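Local coordinates for protein glutathione S-transferase (Xanthomonas axonopodis pv. citri, PDB 6NV6) that probably catalyses the conjugation of glutathione, which it binds, to electrophilic substrates, as a theta-class glutathione S-transferase, at residues Arg96-Thr101 with Phe158-Ile163; Gly107-Leu112 with Ile169-Glu174. All blocks are in the same frame, centred on the assembly; numbering follows the deposited sequence.

Contact 1: residues Arg96-Thr101 with Phe158-Ile163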
ATOM      1  N   ARG A  96     -12.808   4.443  -0.287  1.00 32.76           N
ATOM      2  CA  ARG A  96     -12.742   4.847   1.112  1.00 37.31           C
ATOM      3  C   ARG A  96     -11.528   4.262   1.824  1.00 37.97           C
ATOM      4  O   ARG A  96     -11.030   4.857   2.790  1.00 35.16           O
ATOM      5  CB  ARG A  96     -14.015   4.416   1.828  1.00 39.67           C
ATOM      6  CG  ARG A  96     -14.066   2.920   2.013  1.00 45.83           C
ATOM      7  CD  ARG A  96     -15.190   2.510   2.882  1.00 50.82           C
ATOM      8  NE  ARG A  96     -16.435   2.582   2.143  1.00 52.45           N
ATOM      9  CZ  ARG A  96     -17.218   1.538   1.932  1.00 57.42           C
ATOM     10  NH1 ARG A  96     -16.869   0.346   2.400  1.00 63.87           N
ATOM     11  NH2 ARG A  96     -18.343   1.688   1.251  1.00 61.43           N
ATOM     12  N   TRP A  97     -11.043   3.098   1.377  1.00 33.98           N
ATOM     13  CA  TRP A  97      -9.889   2.505   2.029  1.00 29.61           C
ATOM     14  C   TRP A  97      -8.615   3.133   1.512  1.00 32.21           C
ATOM     15  O   TRP A  97      -7.603   3.154   2.221  1.00 34.40           O
ATOM     16  CB  TRP A  97      -9.887   0.991   1.839  1.00 29.89           C
ATOM     17  CG  TRP A  97     -10.961   0.364   2.656  1.00 34.44           C
ATOM     18  CD1 TRP A  97     -12.141  -0.139   2.209  1.00 33.13           C
ATOM     19  CD2 TRP A  97     -10.975   0.223   4.081  1.00 34.56           C
ATOM     20  NE1 TRP A  97     -12.889  -0.598   3.267  1.00 28.56           N
ATOM     21  CE2 TRP A  97     -12.194  -0.389   4.427  1.00 29.69           C
ATOM     22  CE3 TRP A  97     -10.071   0.557   5.098  1.00 33.75           C
ATOM     23  CZ2 TRP A  97     -12.534  -0.684   5.745  1.00 30.89           C
ATOM     24  CZ3 TRP A  97     -10.408   0.267   6.408  1.00 35.21           C
ATOM     25  CH2 TRP A  97     -11.632  -0.351   6.719  1.00 37.06           C
ATOM     26  N   MET A  98      -8.662   3.691   0.305  1.00 29.79           N
ATOM     27  CA  MET A  98      -7.533   4.477  -0.173  1.00 33.65           C
ATOM     28  C   MET A  98      -7.346   5.727   0.680  1.00 34.12           C
ATOM     29  O   MET A  98      -6.242   6.004   1.163  1.00 28.60           O
ATOM     30  CB  MET A  98      -7.737   4.840  -1.640  1.00 30.91           C
ATOM     31  CG  MET A  98      -7.943   3.641  -2.549  1.00 31.02           C
ATOM     32  SD  MET A  98      -8.054   4.113  -4.289  1.00 39.82           S
ATOM     33  CE  MET A  98      -6.302   4.351  -4.647  1.00 31.16           C
ATOM     34  N   ASP A  99      -8.425   6.487   0.890  1.00 36.08           N
ATOM     35  CA  ASP A  99      -8.350   7.667   1.748  1.00 32.29           C
ATOM     36  C   ASP A  99      -8.025   7.297   3.191  1.00 33.57           C
ATOM     37  O   ASP A  99      -7.236   7.981   3.851  1.00 35.51           O
ATOM     38  CB  ASP A  99      -9.665   8.431   1.694  1.00 34.41           C
ATOM     39  CG  ASP A  99      -9.739   9.387   0.532  1.00 41.13           C
ATOM     40  OD1 ASP A  99      -8.676   9.741  -0.025  1.00 35.45           O
ATOM     41  OD2 ASP A  99     -10.870   9.782   0.188  1.00 42.38           O
ATOM     42  N   TRP A 100      -8.636   6.226   3.703  1.00 32.64           N
ATOM     43  CA  TRP A 100      -8.417   5.832   5.090  1.00 34.54           C
ATOM     44  C   TRP A 100      -6.970   5.402   5.336  1.00 33.33           C
ATOM     45  O   TRP A 100      -6.411   5.661   6.411  1.00 29.63           O
ATOM     46  CB  TRP A 100      -9.405   4.718   5.442  1.00 30.13           C
ATOM     47  CG  TRP A 100      -9.297   4.159   6.830  1.00 29.85           C
ATOM     48  CD1 TRP A 100     -10.022   4.530   7.914  1.00 34.41           C
ATOM     49  CD2 TRP A 100      -8.452   3.085   7.262  1.00 34.93           C
ATOM     50  NE1 TRP A 100      -9.669   3.776   9.010  1.00 34.16           N
ATOM     51  CE2 TRP A 100      -8.708   2.878   8.632  1.00 30.01           C
ATOM     52  CE3 TRP A 100      -7.493   2.284   6.626  1.00 37.74           C
ATOM     53  CZ2 TRP A 100      -8.043   1.914   9.377  1.00 32.11           C
ATOM     54  CZ3 TRP A 100      -6.829   1.316   7.375  1.00 28.99           C
ATOM     55  CH2 TRP A 100      -7.107   1.145   8.733  1.00 32.50           C
ATOM     56  N   THR A 101      -6.346   4.746   4.357  1.00 29.62           N
ATOM     57  CA  THR A 101      -4.948   4.366   4.513  1.00 34.51           C
ATOM     58  C   THR A 101      -4.081   5.596   4.748  1.00 29.27           C
ATOM     59  O   THR A 101      -3.220   5.607   5.638  1.00 33.60           O
ATOM     60  CB  THR A 101      -4.470   3.593   3.280  1.00 31.20           C
ATOM     61  OG1 THR A 101      -5.186   2.358   3.179  1.00 30.37           O
ATOM     62  CG2 THR A 101      -2.986   3.290   3.382  1.00 32.24           C
ATOM     63  N   PHE A 158     -10.766  -7.937  -6.355  1.00 32.76           N
ATOM     64  CA  PHE A 158      -9.640  -7.032  -6.177  1.00 31.22           C
ATOM     65  C   PHE A 158      -9.717  -5.860  -7.161  1.00 29.19           C
ATOM     66  O   PHE A 158     -10.157  -6.005  -8.304  1.00 32.20           O
ATOM     67  CB  PHE A 158      -8.346  -7.835  -6.356  1.00 28.93           C
ATOM     68  CG  PHE A 158      -7.108  -7.005  -6.535  1.00 25.22           C
ATOM     69  CD1 PHE A 158      -6.730  -6.569  -7.786  1.00 22.42           C
ATOM     70  CD2 PHE A 158      -6.284  -6.720  -5.453  1.00 27.99           C
ATOM     71  CE1 PHE A 158      -5.569  -5.825  -7.959  1.00 31.05           C
ATOM     72  CE2 PHE A 158      -5.120  -5.972  -5.622  1.00 30.32           C
ATOM     73  CZ  PHE A 158      -4.762  -5.527  -6.879  1.00 24.63           C
ATOM     74  N   ALA A 159      -9.287  -4.688  -6.711  1.00 27.58           N
ATOM     75  CA  ALA A 159      -9.211  -3.500  -7.567  1.00 30.93           C
ATOM     76  C   ALA A 159      -8.295  -2.481  -6.883  1.00 31.12           C
ATOM     77  O   ALA A 159      -7.665  -2.781  -5.863  1.00 32.39           O
ATOM     78  CB  ALA A 159     -10.603  -2.936  -7.855  1.00 24.99           C
ATOM     79  N   MET A 160      -8.226  -1.273  -7.451  1.00 30.92           N
ATOM     80  CA  MET A 160      -7.299  -0.248  -6.973  1.00 29.77           C
ATOM     81  C   MET A 160      -7.451   0.028  -5.486  1.00 36.02           C
ATOM     82  O   MET A 160      -6.477   0.414  -4.823  1.00 30.11           O
ATOM     83  CB  MET A 160      -7.531   1.037  -7.760  1.00 29.42           C
ATOM     84  CG  MET A 160      -8.999   1.485  -7.728  1.00 44.23           C
ATOM     85  SD  MET A 160      -9.261   3.139  -8.386  1.00 43.46           S
ATOM     86  CE  MET A 160      -8.008   3.092  -9.638  1.00 41.22           C
ATOM     87  N   GLY A 161      -8.666  -0.146  -4.955  1.00 32.17           N
ATOM     88  CA  GLY A 161      -8.922   0.163  -3.564  1.00 28.31           C
ATOM     89  C   GLY A 161      -8.102  -0.665  -2.597  1.00 29.62           C
ATOM     90  O   GLY A 161      -7.826  -0.222  -1.479  1.00 27.60           O
ATOM     91  N   ASP A 162      -7.688  -1.863  -3.004  1.00 28.18           N
ATOM     92  CA  ASP A 162      -6.866  -2.695  -2.135  1.00 25.96           C
ATOM     93  C   ASP A 162      -5.396  -2.288  -2.128  1.00 27.69           C
ATOM     94  O   ASP A 162      -4.639  -2.741  -1.257  1.00 25.40           O
ATOM     95  CB  ASP A 162      -6.966  -4.159  -2.562  1.00 30.92           C
ATOM     96  CG  ASP A 162      -8.330  -4.749  -2.313  1.00 30.75           C
ATOM     97  OD1 ASP A 162      -9.244  -4.529  -3.145  1.00 30.30           O
ATOM     98  OD2 ASP A 162      -8.470  -5.445  -1.284  1.00 29.25           O
ATOM     99  N   ILE A 163      -4.975  -1.448  -3.064  1.00 24.07           N
ATOM    100  CA  ILE A 163      -3.558  -1.249  -3.326  1.00 21.59           C
ATOM    101  C   ILE A 163      -2.879  -0.400  -2.251  1.00 25.98           C
ATOM    102  O   ILE A 163      -1.808  -0.797  -1.776  1.00 24.35           O
ATOM    103  CB  ILE A 163      -3.374  -0.667  -4.731  1.00 24.86           C
ATOM    104  CG1 ILE A 163      -3.635  -1.754  -5.769  1.00 23.84           C
ATOM    105  CG2 ILE A 163      -1.977  -0.074  -4.911  1.00 34.37           C
ATOM    106  CD1 ILE A 163      -3.590  -1.256  -7.195  1.00 28.07           C
TER
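Met98 reaches from the long helix 88-118 to the turn at Met160-Gly161 that leads into helix 163-174, the helix that in glutathione transferases runs through the core of the all-helical C-terminal domain. Its CG meets the backbone of Gly161 directly, 3.8 Å from Gly161 CA. The torsions carry it across: CG lies anti to the carbonyl carbon (chi1 -57°), the next bond is extended, and a bend at chi3 (79°) turns the methyl so that Met98 CE ends 3.9 Å from Met160 O. The two thioether sulfurs also approach each other, Met98 SD lying 4.4 Å from Met160 SD. No hydrogen bond crosses, so the join is packing of thioether against backbone and against thioether. Both methionines also touch helix 68-79, at Arg73, which puts this cluster at the seam between the thioredoxin-like domain and the helical one.

Trp97 starts toward the turn, its CB 4.1 Å from Gly161 O, but the indole then swings off toward Ala143 and Ala146 of helix 126-146. There its edge meets a face of Trp100, with Trp97 CZ3 3.5 Å above that ring plane and displaced toward the rim. In the turn, Asp162 points away from helix 88-118, and its carboxylate is bonded by Leu153, Ser154 and Trp188. Trp97 O takes two donors from Thr101, one turn further along helix 88-118, from opposite faces of its carbonyl plane: Thr101 N at 2.9 Å and Thr101 OG1 at 2.7 Å.

Contact 2: residues Gly107-Leu112 with Ile169-Glu174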
ATOM      1  N   GLY A 107       0.169   7.363   9.190  1.00 36.47           N
ATOM      2  CA  GLY A 107       0.961   8.161  10.112  1.00 33.33           C
ATOM      3  C   GLY A 107       1.423   7.364  11.316  1.00 43.95           C
ATOM      4  O   GLY A 107       2.621   7.315  11.622  1.00 47.79           O
ATOM      5  N   VAL A 108       0.484   6.716  12.013  1.00 34.70           N
ATOM      6  CA  VAL A 108       0.858   5.926  13.184  1.00 34.90           C
ATOM      7  C   VAL A 108       1.723   4.745  12.769  1.00 39.65           C
ATOM      8  O   VAL A 108       2.683   4.389  13.461  1.00 45.63           O
ATOM      9  CB  VAL A 108      -0.390   5.485  13.981  1.00 43.66           C
ATOM     10  CG1 VAL A 108      -1.232   4.505  13.198  1.00 40.35           C
ATOM     11  CG2 VAL A 108       0.013   4.879  15.329  1.00 45.54           C
ATOM     12  N   PHE A 109       1.434   4.141  11.615  1.00 41.04           N
ATOM     13  CA  PHE A 109       2.213   2.978  11.227  1.00 34.31           C
ATOM     14  C   PHE A 109       3.622   3.368  10.819  1.00 40.72           C
ATOM     15  O   PHE A 109       4.583   2.672  11.170  1.00 48.99           O
ATOM     16  CB  PHE A 109       1.551   2.210  10.097  1.00 33.27           C
ATOM     17  CG  PHE A 109       2.373   1.048   9.642  1.00 36.00           C
ATOM     18  CD1 PHE A 109       2.407  -0.120  10.380  1.00 40.10           C
ATOM     19  CD2 PHE A 109       3.166   1.140   8.521  1.00 35.58           C
ATOM     20  CE1 PHE A 109       3.190  -1.192   9.983  1.00 37.30           C
ATOM     21  CE2 PHE A 109       3.950   0.068   8.126  1.00 41.36           C
ATOM     22  CZ  PHE A 109       3.956  -1.098   8.860  1.00 31.46           C
ATOM     23  N   ARG A 110       3.771   4.457  10.060  1.00 36.21           N
ATOM     24  CA  ARG A 110       5.118   4.899   9.724  1.00 50.27           C
ATOM     25  C   ARG A 110       5.914   5.177  10.990  1.00 52.53           C
ATOM     26  O   ARG A 110       7.131   4.949  11.028  1.00 47.99           O
ATOM     27  CB  ARG A 110       5.071   6.135   8.824  1.00 47.06           C
ATOM     28  N   ASP A 111       5.231   5.619  12.049  1.00 41.72           N
ATOM     29  CA  ASP A 111       5.889   5.836  13.332  1.00 43.82           C
ATOM     30  C   ASP A 111       6.308   4.514  13.956  1.00 48.20           C
ATOM     31  O   ASP A 111       7.461   4.354  14.380  1.00 51.11           O
ATOM     32  CB  ASP A 111       4.956   6.605  14.265  1.00 51.32           C
ATOM     33  CG  ASP A 111       5.692   7.590  15.136  1.00 60.95           C
ATOM     34  OD1 ASP A 111       6.456   8.412  14.581  1.00 57.84           O
ATOM     35  OD2 ASP A 111       5.492   7.545  16.374  1.00 70.11           O
ATOM     36  N   LEU A 112       5.380   3.552  14.023  1.00 49.96           N
ATOM     37  CA  LEU A 112       5.727   2.214  14.488  1.00 43.32           C
ATOM     38  C   LEU A 112       6.898   1.665  13.695  1.00 37.02           C
ATOM     39  O   LEU A 112       7.887   1.195  14.260  1.00 39.94           O
ATOM     40  CB  LEU A 112       4.527   1.270  14.365  1.00 41.08           C
ATOM     41  CG  LEU A 112       4.868  -0.174  14.755  1.00 46.81           C
ATOM     42  CD1 LEU A 112       5.157  -0.278  16.243  1.00 42.78           C
ATOM     43  CD2 LEU A 112       3.767  -1.125  14.354  1.00 36.91           C
ATOM     44  N   ILE A 169       0.517  -3.314   4.224  1.00 30.75           N
ATOM     45  CA  ILE A 169       0.291  -4.516   5.021  1.00 32.98           C
ATOM     46  C   ILE A 169       1.390  -5.544   4.810  1.00 34.36           C
ATOM     47  O   ILE A 169       1.537  -6.468   5.626  1.00 33.48           O
ATOM     48  CB  ILE A 169      -1.095  -5.116   4.725  1.00 27.91           C
ATOM     49  CG1 ILE A 169      -1.728  -5.597   6.025  1.00 27.61           C
ATOM     50  CG2 ILE A 169      -0.998  -6.241   3.714  1.00 27.13           C
ATOM     51  CD1 ILE A 169      -2.156  -4.462   6.926  1.00 28.40           C
ATOM     52  N   TYR A 170       2.177  -5.400   3.741  1.00 26.99           N
ATOM     53  CA  TYR A 170       3.411  -6.166   3.635  1.00 30.67           C
ATOM     54  C   TYR A 170       4.350  -5.834   4.794  1.00 31.01           C
ATOM     55  O   TYR A 170       4.862  -6.730   5.476  1.00 27.96           O
ATOM     56  CB  TYR A 170       4.081  -5.889   2.289  1.00 29.08           C
ATOM     57  CG  TYR A 170       5.462  -6.494   2.179  1.00 37.36           C
ATOM     58  CD1 TYR A 170       5.636  -7.873   2.204  1.00 32.52           C
ATOM     59  CD2 TYR A 170       6.593  -5.689   2.056  1.00 32.84           C
ATOM     60  CE1 TYR A 170       6.880  -8.432   2.104  1.00 30.16           C
ATOM     61  CE2 TYR A 170       7.850  -6.246   1.956  1.00 32.82           C
ATOM     62  CZ  TYR A 170       7.982  -7.618   1.978  1.00 35.87           C
ATOM     63  OH  TYR A 170       9.228  -8.181   1.872  1.00 37.11           O
ATOM     64  N   ALA A 171       4.576  -4.543   5.042  1.00 31.59           N
ATOM     65  CA  ALA A 171       5.410  -4.155   6.173  1.00 33.29           C
ATOM     66  C   ALA A 171       4.823  -4.663   7.483  1.00 36.15           C
ATOM     67  O   ALA A 171       5.544  -5.210   8.326  1.00 40.98           O
ATOM     68  CB  ALA A 171       5.576  -2.635   6.207  1.00 32.10           C
ATOM     69  N   TRP A 172       3.510  -4.511   7.660  1.00 29.34           N
ATOM     70  CA  TRP A 172       2.861  -4.958   8.887  1.00 38.02           C
ATOM     71  C   TRP A 172       3.169  -6.420   9.205  1.00 37.83           C
ATOM     72  O   TRP A 172       3.494  -6.758  10.344  1.00 33.49           O
ATOM     73  CB  TRP A 172       1.353  -4.752   8.776  1.00 30.01           C
ATOM     74  CG  TRP A 172       0.556  -5.318   9.920  1.00 41.72           C
ATOM     75  CD1 TRP A 172      -0.223  -6.455   9.910  1.00 40.23           C
ATOM     76  CD2 TRP A 172       0.447  -4.776  11.242  1.00 42.07           C
ATOM     77  NE1 TRP A 172      -0.802  -6.643  11.143  1.00 34.15           N
ATOM     78  CE2 TRP A 172      -0.410  -5.628  11.977  1.00 38.18           C
ATOM     79  CE3 TRP A 172       0.983  -3.653  11.876  1.00 33.98           C
ATOM     80  CZ2 TRP A 172      -0.739  -5.384  13.307  1.00 41.99           C
ATOM     81  CZ3 TRP A 172       0.658  -3.422  13.198  1.00 36.67           C
ATOM     82  CH2 TRP A 172      -0.194  -4.280  13.898  1.00 36.45           C
ATOM     83  N   PHE A 173       3.082  -7.298   8.215  1.00 38.24           N
ATOM     84  CA  PHE A 173       3.168  -8.721   8.496  1.00 38.01           C
ATOM     85  C   PHE A 173       4.596  -9.240   8.521  1.00 44.14           C
ATOM     86  O   PHE A 173       4.862 -10.258   9.173  1.00 49.19           O
ATOM     87  CB  PHE A 173       2.350  -9.506   7.465  1.00 37.05           C
ATOM     88  CG  PHE A 173       0.876  -9.576   7.784  1.00 42.26           C
ATOM     89  CD1 PHE A 173       0.432 -10.237   8.923  1.00 36.68           C
ATOM     90  CD2 PHE A 173      -0.063  -8.957   6.962  1.00 36.17           C
ATOM     91  CE1 PHE A 173      -0.918 -10.299   9.222  1.00 35.79           C
ATOM     92  CE2 PHE A 173      -1.414  -9.018   7.260  1.00 34.07           C
ATOM     93  CZ  PHE A 173      -1.840  -9.688   8.392  1.00 33.36           C
ATOM     94  N   GLU A 174       5.526  -8.570   7.849  1.00 44.27           N
ATOM     95  CA  GLU A 174       6.895  -9.059   7.783  1.00 42.72           C
ATOM     96  C   GLU A 174       7.834  -8.299   8.704  1.00 38.17           C
ATOM     97  O   GLU A 174       8.980  -8.724   8.879  1.00 45.49           O
ATOM     98  CB  GLU A 174       7.394  -9.014   6.337  1.00 36.79           C
ATOM     99  CG  GLU A 174       6.419  -9.680   5.348  1.00 37.55           C
ATOM    100  CD  GLU A 174       6.123 -11.155   5.677  1.00 46.35           C
ATOM    101  OE1 GLU A 174       7.025 -11.827   6.222  1.00 44.85           O
ATOM    102  OE2 GLU A 174       4.999 -11.643   5.389  1.00 36.93           O
TER
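Leu112 N bonds to Val108 O at 2.9 Å, a routine helix bond of the turn that presents Phe109 and Leu112 to the facing helix and its Trp172. This turn follows a kink in helix 88-118, where the amides of Gly107 and Val108 have no bond to the turn before. Phe109 has the largest share of the contact. With CG anti to the backbone N (chi1 177°), its ring stretches across the gap and leads with the far end: Phe109 CZ lies 3.5 Å from Ala171 CB, the methyl standing at the ring's edge, near its plane. The same end of the ring comes up to the backbone of the opposing helix at Trp172.

One side of the phenyl crosses the indole's edge at an angle. Phe109 CE1 is 3.8 Å from Trp172 CE3 and lies in the plane of the indole, so it meets the edge of Trp172. Next along that rim, Leu112 CD2 approaches Trp172 CZ3 to 4.0 Å at a slant. At its other end the indole tips into the adjacent residue, Trp172 CD1 lying 3.7 Å above the centre of the Phe173 ring.

The side chains fill the space between two helices whose short-segment axes pass 11.2 Å from each other and cross at 41°. Helix 126-146 closes the group, with Ser136 and Leu140 against Trp172 and Leu133 against Leu112, while helix 183-193 packs against helix 163-174 through Ile169, Tyr170 and Phe173.

In the fold
Both contacts are buried and both use helix 88-118, at points far enough along it that their centres lie 16 Å apart and their nearest atoms about 5 Å, without touching. Its partner is the same region of chain each time: contact 1 takes the turn leading into helix 163-174, contact 2 the last turns of that helix. The chemistry changes along the way. Contact 1 packs a methionine on a turn's backbone and on a second methionine, close to the thioredoxin-like domain, whereas contact 2 joins aromatic rings and aliphatic groups within the helical domain. Neither has a hydrogen bond between its segments, and helix 126-146 packs beside both.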